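PDB 5VEG: flavodoxin from Lactobacillus reuteri, which binds flavin mononucleotide and probably serves as a low-potential electron donor to redox enzymes. Local coordinates for residues A33-A38 with V60-S65; S146-V151 with E170-T175; K112-A117 with A142-G147; T131-D136 with K150-L155. All coordinates share one frame; numbering follows the deposited sequence.

In the fold
All four contacts belong to one five-stranded parallel sheet, strand order 2-1-3-4-5, and its flanking helices. Contacts 1 and 3 are strand pairings at its two outer strands, 60-66 and 145-154, each closing a beta-alpha-beta unit with backbone bonds and aromatic side chains set against the partner strand. Contacts 2 and 4 instead set helices against strand 145-154: contact 2 is close glycine and methyl packing with helix 159-176, while contact 4 ties helix 130-141 down by salt bridges. Contact 3 shares Ser146 and Gly147 with contact 2 and reaches contact 4 through Tyr114 and Asp136. Each mixes buried and more exposed residues; none lies wholly in the core.

Contact 1: A33-A38 with V60-S65; sequences AHVVYA and VKVTES
The imidazole of His34 has the methyl of Thr63 over one face: CG2 stands 3.8 Å from the ring centroid and 17° off the normal, a CH-pi contact displaced toward the rim at CE1 and NE2. At the ring's edge, NE2 meets Ser65 OG at 2.8 Å in a fairly straight hydrogen bond that either group could donate. Ser65 holds OG between its backbone N and carbonyl carbon (chi1 54°), and the same hydroxyl is hydrogen-bonded to Thr70, so the ring is pinned to a group that is itself anchored. Strands 33-38 and 60-65 run parallel, their axes 24° apart, and are the paired strands of a beta-alpha-beta unit whose crossover is helix 43-56. Val35 lies between two rungs of the ladder: its N donates to Thr63 O at 2.7 Å and its O accepts from Ser65 N at 3.0 Å. The face opposite His34 is apolar where Ala33 CB touches Val60 CG1 at 3.7 Å and Val35 CG2 approaches Val62 CG1 at 4.3 Å; Ala48 and Cys52 of the crossover helix pack on this face. Further along, Tyr37 and Glu64 cross at about a right angle, with CD2 of the tyrosine 3.8 Å from OE2 of the glutamate and the ring nearly perpendicular to the carboxylate. A water near Thr63 donates to Ala33 O.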
# COMPACT_ATOMS: atom_id res chain seq x y z
N ALA A 33 11.16 5.39 0.49
CA ALA A 33 9.83 4.81 0.52
C ALA A 33 9.84 3.62 1.47
O ALA A 33 10.84 2.92 1.61
CB ALA A 33 9.36 4.36 -0.86
N HIS A 34 8.71 3.41 2.12
CA HIS A 34 8.48 2.21 2.92
C HIS A 34 7.21 1.54 2.40
O HIS A 34 6.15 2.17 2.36
CB HIS A 34 8.36 2.57 4.40
CG HIS A 34 8.64 1.41 5.32
ND1 HIS A 34 9.31 1.54 6.51
CD2 HIS A 34 8.31 0.10 5.21
CE1 HIS A 34 9.39 0.36 7.10
NE2 HIS A 34 8.79 -0.53 6.33
N VAL A 35 7.34 0.28 1.97
CA VAL A 35 6.20 -0.53 1.51
C VAL A 35 5.94 -1.60 2.56
O VAL A 35 6.81 -2.44 2.83
CB VAL A 35 6.47 -1.16 0.14
CG1 VAL A 35 5.31 -2.07 -0.25
CG2 VAL A 35 6.68 -0.09 -0.92
N VAL A 36 4.76 -1.58 3.16
CA VAL A 36 4.37 -2.66 4.04
C VAL A 36 3.31 -3.51 3.34
O VAL A 36 2.50 -3.00 2.56
CB VAL A 36 3.87 -2.18 5.42
CG1 VAL A 36 4.99 -1.41 6.16
CG2 VAL A 36 2.63 -1.33 5.28
N TYR A 37 3.32 -4.80 3.63
CA TYR A 37 2.33 -5.70 3.05
C TYR A 37 1.73 -6.57 4.14
O TYR A 37 2.35 -6.83 5.18
CB TYR A 37 2.92 -6.60 1.93
CG TYR A 37 4.05 -7.51 2.40
CD1 TYR A 37 3.78 -8.78 2.91
CD2 TYR A 37 5.37 -7.09 2.33
CE1 TYR A 37 4.81 -9.60 3.35
CE2 TYR A 37 6.40 -7.90 2.76
CZ TYR A 37 6.12 -9.15 3.26
OH TYR A 37 7.15 -9.94 3.68
N ALA A 38 0.49 -6.99 3.90
CA ALA A 38 -0.13 -8.06 4.67
C ALA A 38 -0.48 -9.18 3.71
O ALA A 38 -0.98 -8.92 2.61
CB ALA A 38 -1.37 -7.57 5.41
N VAL A 60 14.50 5.36 -6.02
CA VAL A 60 13.99 5.53 -4.67
C VAL A 60 14.64 4.47 -3.80
O VAL A 60 14.79 3.32 -4.23
CB VAL A 60 12.45 5.42 -4.65
CG1 VAL A 60 11.91 5.48 -3.22
CG2 VAL A 60 11.83 6.52 -5.48
N LYS A 61 15.06 4.84 -2.59
CA LYS A 61 15.55 3.85 -1.64
C LYS A 61 14.35 3.33 -0.86
O LYS A 61 13.66 4.11 -0.19
CB LYS A 61 16.63 4.41 -0.72
CG LYS A 61 17.76 5.10 -1.47
CD LYS A 61 18.10 6.46 -0.87
CE LYS A 61 18.69 7.36 -1.94
NZ LYS A 61 17.57 8.06 -2.65
N VAL A 62 14.10 2.02 -0.96
CA VAL A 62 12.86 1.40 -0.52
C VAL A 62 13.14 0.49 0.67
O VAL A 62 14.03 -0.36 0.61
CB VAL A 62 12.20 0.60 -1.65
CG1 VAL A 62 10.96 -0.14 -1.12
CG2 VAL A 62 11.82 1.49 -2.81
N THR A 63 12.36 0.65 1.72
CA THR A 63 12.25 -0.34 2.79
C THR A 63 10.95 -1.12 2.59
O THR A 63 9.91 -0.52 2.30
CB THR A 63 12.26 0.34 4.16
OG1 THR A 63 13.36 1.25 4.23
CG2 THR A 63 12.38 -0.69 5.27
N GLU A 64 11.03 -2.44 2.72
CA GLU A 64 9.86 -3.30 2.58
C GLU A 64 9.75 -4.16 3.83
O GLU A 64 10.74 -4.76 4.26
CB GLU A 64 9.97 -4.18 1.33
CG GLU A 64 8.73 -5.03 1.06
CD GLU A 64 8.81 -5.88 -0.21
OE1 GLU A 64 9.87 -5.92 -0.86
OE2 GLU A 64 7.80 -6.52 -0.56
N SER A 65 8.55 -4.23 4.41
CA SER A 65 8.37 -5.07 5.59
C SER A 65 6.94 -5.59 5.64
O SER A 65 6.05 -5.08 4.97
CB SER A 65 8.71 -4.30 6.87
OG SER A 65 7.97 -3.09 6.94
O HOH W 1 13.45 3.42 2.99

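Contact 2: S146-V151 with E170-T175; sequences SGAEKV and EGLVKT
Gly147 and Ala148, where the outer strand 145-154 is interrupted, rest on the C-terminal helix 159-176 at Gly171, Leu172 and Thr175. The approach is close because glycines face each other: a CB on Gly171 would run into Gly147 O, and one on Gly147 would crowd Leu172 CD2. That leucine methyl lies 3.9 Å from Gly147 CA and 4.2 Å from Ala148 CB, so it touches both residues. Thr175 meets the same glycine from one helical turn further on, its CB and its CG2 each 3.7 Å from Gly147 CA. With OG1 anti to its carbonyl carbon (chi1 -59°), Thr175 turns the hydroxyl back along the helix to donate to Gly171 O at 2.7 Å. This oxygen also accepts the helical bond from Thr175 N, at 2.9 Å, and the two donors come from opposite faces of the carbonyl plane. Thr175 OG1 is also 3.2 Å from Gly147 O. Around the contact, Leu172 reaches Ile80 and Val82 of strand 80-85, Thr175 touches Val113 of strand 113-120, and Ala148 packs on Phe168 of its partner helix.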
# COMPACT_ATOMS: atom_id res chain seq x y z
N SER A 146 -2.31 11.80 -1.44
CA SER A 146 -2.34 10.68 -2.37
C SER A 146 -1.42 10.97 -3.54
O SER A 146 -1.52 12.02 -4.19
CB SER A 146 -3.77 10.42 -2.85
OG SER A 146 -3.78 9.42 -3.87
N GLY A 147 -0.50 10.05 -3.80
CA GLY A 147 0.40 10.18 -4.92
C GLY A 147 -0.04 9.42 -6.16
O GLY A 147 0.56 9.57 -7.22
N ALA A 148 -1.09 8.61 -6.04
CA ALA A 148 -1.54 7.80 -7.18
C ALA A 148 -2.89 7.16 -6.86
O ALA A 148 -3.21 6.90 -5.70
CB ALA A 148 -0.52 6.70 -7.53
N GLU A 149 -3.68 6.93 -7.91
CA GLU A 149 -4.95 6.23 -7.76
C GLU A 149 -4.72 4.84 -7.18
O GLU A 149 -3.81 4.13 -7.63
CB GLU A 149 -5.65 6.13 -9.11
CG GLU A 149 -6.89 5.25 -9.14
CD GLU A 149 -7.48 5.15 -10.52
OE1 GLU A 149 -7.84 4.02 -10.94
OE2 GLU A 149 -7.57 6.22 -11.19
N LYS A 150 -5.54 4.46 -6.20
CA LYS A 150 -5.40 3.16 -5.56
C LYS A 150 -5.53 2.04 -6.60
O LYS A 150 -6.25 2.18 -7.60
CB LYS A 150 -6.45 2.99 -4.45
CG LYS A 150 -7.88 2.91 -4.93
CD LYS A 150 -8.87 2.90 -3.76
CE LYS A 150 -9.39 4.30 -3.44
NZ LYS A 150 -10.64 4.17 -2.66
N VAL A 151 -4.81 0.94 -6.38
CA VAL A 151 -4.76 -0.15 -7.36
C VAL A 151 -5.38 -1.40 -6.74
O VAL A 151 -4.91 -1.90 -5.71
CB VAL A 151 -3.33 -0.41 -7.85
CG1 VAL A 151 -3.32 -1.59 -8.80
CG2 VAL A 151 -2.79 0.82 -8.57
N GLU A 170 5.25 5.46 -10.51
CA GLU A 170 5.61 6.71 -11.16
C GLU A 170 4.84 7.88 -10.56
O GLU A 170 5.40 8.96 -10.35
CB GLU A 170 5.35 6.62 -12.67
CG GLU A 170 6.18 5.58 -13.41
CD GLU A 170 5.70 5.37 -14.84
OE1 GLU A 170 5.85 4.24 -15.36
OE2 GLU A 170 5.17 6.34 -15.42
N GLY A 171 3.55 7.67 -10.28
CA GLY A 171 2.75 8.72 -9.67
C GLY A 171 3.26 9.14 -8.31
O GLY A 171 3.31 10.33 -7.99
N LEU A 172 3.63 8.16 -7.48
CA LEU A 172 4.14 8.47 -6.14
C LEU A 172 5.41 9.30 -6.23
O LEU A 172 5.55 10.32 -5.54
CB LEU A 172 4.40 7.18 -5.36
CG LEU A 172 3.27 6.15 -5.19
CD1 LEU A 172 3.82 4.86 -4.60
CD2 LEU A 172 2.15 6.72 -4.32
N VAL A 173 6.34 8.89 -7.09
CA VAL A 173 7.61 9.60 -7.23
C VAL A 173 7.39 11.02 -7.71
O VAL A 173 7.88 11.98 -7.10
CB VAL A 173 8.56 8.83 -8.17
CG1 VAL A 173 9.87 9.60 -8.36
CG2 VAL A 173 8.84 7.45 -7.62
N LYS A 174 6.63 11.19 -8.79
CA LYS A 174 6.40 12.55 -9.28
C LYS A 174 5.71 13.40 -8.22
O LYS A 174 6.09 14.56 -7.99
CB LYS A 174 5.59 12.51 -10.58
CG LYS A 174 6.43 12.12 -11.82
CD LYS A 174 7.96 12.27 -11.61
CE LYS A 174 8.49 13.68 -11.91
NZ LYS A 174 9.80 13.93 -11.22
N THR A 175 4.72 12.83 -7.51
CA THR A 175 4.04 13.57 -6.45
C THR A 175 5.01 13.95 -5.34
O THR A 175 4.99 15.08 -4.84
CB THR A 175 2.87 12.75 -5.90
OG1 THR A 175 1.96 12.46 -6.96
CG2 THR A 175 2.12 13.49 -4.82

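Contact 3: K112-A117 with A142-G147; sequences KVYGVA and AGATSG
Segments 112-117 and 142-147 pair as parallel strands over a short length, with Val113 opposite Thr145 and Tyr114 opposite Ser146. Thr145 N donates to Lys112 O at 2.8 Å in a practically straight bond (179°), Tyr114 N returns one to Thr145 O at 2.9 Å, and Gly147 N closes the ladder on Tyr114 O at 2.8 Å. Segment 142-147 enters from a helix end, where Gly143, with positive phi, forms a Schellman motif.

Tyr114 carries the side-chain part. Its CG sits between the backbone N and the carbonyl carbon (chi1 80°), and the ring lies against the neighbouring strand. Ser146 CA stands over one face, 3.8 Å from the centroid and 28° off the normal, a CH-pi contact shifted toward the rim, where CE2 is 3.2 Å from Ser146 N. Ala144 CB touches the ring obliquely, 3.4 Å from CD2. The hydroxyl is hydrogen-bonded to Asp136, and Phe139 stacks on the ring. An alanine in place of Tyr114 would probably open a gap beside Ala144 and Ser146 and leave Asp136 without its hydroxyl mate. From the other face of the sheet, Val113 CG1 touches Gly147 CA at 3.6 Å and also meets Thr175 and Ala176 of helix 159-176. The Lys112 chain leads away to the carbonyls of Met76 and Ala78. The pairing closes the beta-alpha-beta unit of strand 113-120, helix 130-141 and strand 145-154, the last such unit of the flavodoxin fold.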
# COMPACT_ATOMS: atom_id res chain seq x y z
N LYS A 112 3.60 13.69 3.72
CA LYS A 112 3.91 12.36 3.22
C LYS A 112 3.05 12.06 2.00
O LYS A 112 1.90 12.49 1.92
CB LYS A 112 3.70 11.30 4.30
CG LYS A 112 4.46 11.58 5.61
CD LYS A 112 5.98 11.67 5.38
CE LYS A 112 6.73 11.92 6.69
NZ LYS A 112 8.13 11.40 6.67
N VAL A 113 3.63 11.33 1.04
CA VAL A 113 2.95 10.88 -0.17
C VAL A 113 2.61 9.41 -0.01
O VAL A 113 3.46 8.62 0.43
CB VAL A 113 3.83 11.12 -1.41
CG1 VAL A 113 3.26 10.40 -2.67
CG2 VAL A 113 4.00 12.62 -1.65
N TYR A 114 1.38 9.02 -0.33
CA TYR A 114 0.96 7.66 -0.05
C TYR A 114 0.28 7.05 -1.26
O TYR A 114 -0.19 7.74 -2.17
CB TYR A 114 0.03 7.58 1.18
CG TYR A 114 -1.40 7.95 0.89
CD1 TYR A 114 -2.32 7.00 0.45
CD2 TYR A 114 -1.84 9.27 1.05
CE1 TYR A 114 -3.62 7.34 0.18
CE2 TYR A 114 -3.15 9.62 0.78
CZ TYR A 114 -4.03 8.65 0.34
OH TYR A 114 -5.34 8.97 0.07
N GLY A 115 0.23 5.73 -1.24
CA GLY A 115 -0.54 4.97 -2.22
C GLY A 115 -0.94 3.67 -1.58
O GLY A 115 -0.26 3.16 -0.69
N VAL A 116 -2.08 3.14 -2.00
CA VAL A 116 -2.56 1.88 -1.45
C VAL A 116 -2.89 0.93 -2.60
O VAL A 116 -3.41 1.36 -3.65
CB VAL A 116 -3.79 2.08 -0.52
CG1 VAL A 116 -4.23 0.75 0.04
CG2 VAL A 116 -3.44 3.00 0.66
N ALA A 117 -2.54 -0.34 -2.44
CA ALA A 117 -2.80 -1.34 -3.46
C ALA A 117 -3.21 -2.64 -2.77
O ALA A 117 -2.96 -2.83 -1.58
CB ALA A 117 -1.58 -1.53 -4.38
N ALA A 142 -5.04 10.86 8.19
CA ALA A 142 -3.73 11.19 8.71
C ALA A 142 -3.15 12.44 8.07
O ALA A 142 -2.13 12.95 8.55
CB ALA A 142 -2.77 10.02 8.50
N GLY A 143 -3.76 12.94 6.99
CA GLY A 143 -3.27 14.13 6.34
C GLY A 143 -2.26 13.90 5.24
O GLY A 143 -1.74 14.88 4.70
N ALA A 144 -1.98 12.65 4.88
CA ALA A 144 -1.05 12.39 3.79
C ALA A 144 -1.68 12.74 2.45
O ALA A 144 -2.90 12.86 2.32
CB ALA A 144 -0.60 10.92 3.77
N THR A 145 -0.82 12.92 1.45
CA THR A 145 -1.22 13.32 0.11
C THR A 145 -1.19 12.10 -0.80
O THR A 145 -0.16 11.44 -0.91
CB THR A 145 -0.27 14.40 -0.43
OG1 THR A 145 -0.38 15.56 0.40
CG2 THR A 145 -0.60 14.75 -1.87
N SER A 146 -2.31 11.80 -1.44
CA SER A 146 -2.34 10.68 -2.37
C SER A 146 -1.42 10.97 -3.54
O SER A 146 -1.52 12.02 -4.19
CB SER A 146 -3.77 10.42 -2.85
OG SER A 146 -3.78 9.42 -3.87
N GLY A 147 -0.50 10.05 -3.80
CA GLY A 147 0.40 10.18 -4.92
C GLY A 147 -0.04 9.42 -6.16
O GLY A 147 0.56 9.57 -7.22

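Contact 4: T131-D136 with K150-L155; sequences TVDHFD and KVKIDL
Lys150 NZ is gripped by Asp133 OD1 of helix 130-141, at 2.8 Å in a salt bridge, and by a water that donates on to Asp133 O. The other carboxylate oxygen, Asp133 OD2, takes Lys152 NZ at 2.9 Å, so one aspartate joins two lysines in a salt-bridge network. Lys150 meets OD1 on its anti side, 22° out of the carboxylate plane, and Lys152 meets OD2 on its syn side, 28° out. Both lysine chains cross the aspartate at about a right angle; that of Lys152 is extended, whereas that of Lys150 bends at chi3 (95°). Lys152 NZ also donates to Phe128 O. An alanine in place of Asp133 would probably leave both ammonium groups without their shared counter-charge and the end of Lys150 freer to turn. Beneath the charges, Val132 CG1 packs against the aliphatic part of Lys150, 3.8 Å from CB and 3.9 Å from CD. Asp136 OD2 lies 4.0 Å from Lys150 CE, while its OD1 forms a salt bridge with Lys140. Helix segment 131-136 and strand 151-154 run nearly antiparallel, their axes 9.5 Å apart at closest approach. Val132 also packs on Val116 of strand 113-120; Val151, whose side chain sets off away from this helix, packs on Leu165 and Phe168 of helix 159-176, and just past the strand Leu155 touches the FMN.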
# COMPACT_ATOMS: atom_id res chain seq x y z
N THR A 131 -10.11 -3.57 1.85
CA THR A 131 -9.01 -3.14 2.71
C THR A 131 -8.24 -1.99 2.07
O THR A 131 -7.74 -1.10 2.77
CB THR A 131 -8.11 -4.33 3.01
OG1 THR A 131 -8.85 -5.28 3.79
CG2 THR A 131 -6.85 -3.91 3.78
N VAL A 132 -8.13 -2.00 0.74
CA VAL A 132 -7.49 -0.90 0.03
C VAL A 132 -8.23 0.40 0.30
O VAL A 132 -7.61 1.43 0.57
CB VAL A 132 -7.42 -1.23 -1.48
CG1 VAL A 132 -6.86 -0.05 -2.26
CG2 VAL A 132 -6.56 -2.48 -1.70
N ASP A 133 -9.56 0.36 0.26
CA ASP A 133 -10.36 1.55 0.54
C ASP A 133 -10.17 2.01 1.97
O ASP A 133 -10.11 3.22 2.23
CB ASP A 133 -11.84 1.27 0.28
CG ASP A 133 -12.13 0.91 -1.15
OD1 ASP A 133 -11.54 1.55 -2.04
OD2 ASP A 133 -12.95 -0.02 -1.39
N HIS A 134 -10.09 1.07 2.92
CA HIS A 134 -9.89 1.46 4.32
C HIS A 134 -8.53 2.15 4.52
O HIS A 134 -8.44 3.17 5.20
CB HIS A 134 -10.01 0.25 5.24
CG HIS A 134 -11.42 -0.18 5.45
ND1 HIS A 134 -11.83 -1.49 5.31
CD2 HIS A 134 -12.53 0.53 5.77
CE1 HIS A 134 -13.13 -1.56 5.55
NE2 HIS A 134 -13.57 -0.35 5.84
N PHE A 135 -7.47 1.59 3.94
CA PHE A 135 -6.16 2.20 4.15
C PHE A 135 -6.04 3.53 3.44
O PHE A 135 -5.38 4.45 3.95
CB PHE A 135 -5.03 1.26 3.73
CG PHE A 135 -4.59 0.34 4.83
CD1 PHE A 135 -3.71 0.80 5.82
CD2 PHE A 135 -5.07 -0.95 4.92
CE1 PHE A 135 -3.31 -0.03 6.85
CE2 PHE A 135 -4.68 -1.80 5.95
CZ PHE A 135 -3.79 -1.34 6.92
N ASP A 136 -6.67 3.66 2.27
CA ASP A 136 -6.68 4.95 1.59
C ASP A 136 -7.39 6.00 2.43
O ASP A 136 -6.90 7.13 2.58
CB ASP A 136 -7.34 4.82 0.21
CG ASP A 136 -7.00 5.99 -0.69
OD1 ASP A 136 -7.52 7.09 -0.43
OD2 ASP A 136 -6.20 5.83 -1.63
N LYS A 150 -5.54 4.46 -6.20
CA LYS A 150 -5.40 3.16 -5.56
C LYS A 150 -5.53 2.04 -6.60
O LYS A 150 -6.25 2.18 -7.60
CB LYS A 150 -6.45 2.99 -4.45
CG LYS A 150 -7.88 2.91 -4.93
CD LYS A 150 -8.87 2.90 -3.76
CE LYS A 150 -9.39 4.30 -3.44
NZ LYS A 150 -10.64 4.17 -2.66
N VAL A 151 -4.81 0.94 -6.38
CA VAL A 151 -4.76 -0.15 -7.36
C VAL A 151 -5.38 -1.40 -6.74
O VAL A 151 -4.91 -1.90 -5.71
CB VAL A 151 -3.33 -0.41 -7.85
CG1 VAL A 151 -3.32 -1.59 -8.80
CG2 VAL A 151 -2.79 0.82 -8.57
N LYS A 152 -6.40 -1.93 -7.41
CA LYS A 152 -7.16 -3.08 -6.94
C LYS A 152 -6.94 -4.23 -7.92
O LYS A 152 -7.37 -4.15 -9.08
CB LYS A 152 -8.64 -2.74 -6.82
CG LYS A 152 -8.97 -1.85 -5.63
CD LYS A 152 -10.49 -1.82 -5.44
CE LYS A 152 -10.89 -1.22 -4.11
NZ LYS A 152 -12.34 -1.49 -3.83
N ILE A 153 -6.28 -5.27 -7.47
CA ILE A 153 -5.87 -6.38 -8.32
C ILE A 153 -6.73 -7.59 -8.00
O ILE A 153 -7.08 -7.84 -6.84
CB ILE A 153 -4.37 -6.67 -8.13
CG1 ILE A 153 -3.56 -5.55 -8.80
CG2 ILE A 153 -3.99 -8.04 -8.69
CD1 ILE A 153 -2.20 -5.32 -8.17
N ASP A 154 -7.08 -8.35 -9.04
CA ASP A 154 -7.82 -9.60 -8.88
C ASP A 154 -6.82 -10.75 -8.80
O ASP A 154 -6.21 -11.12 -9.81
CB ASP A 154 -8.81 -9.78 -10.02
CG ASP A 154 -9.67 -11.04 -9.86
OD1 ASP A 154 -10.33 -11.21 -8.82
OD2 ASP A 154 -9.69 -11.86 -10.79
N LEU A 155 -6.64 -11.31 -7.60
CA LEU A 155 -5.84 -12.52 -7.36
C LEU A 155 -4.40 -12.22 -7.73
O LEU A 155 -3.82 -11.24 -7.22
CB LEU A 155 -6.48 -13.71 -8.10
CG LEU A 155 -7.86 -14.17 -7.68
CD1 LEU A 155 -8.20 -15.50 -8.37
CD2 LEU A 155 -7.99 -14.31 -6.16
O HOH W 2 -11.04 4.87 0.07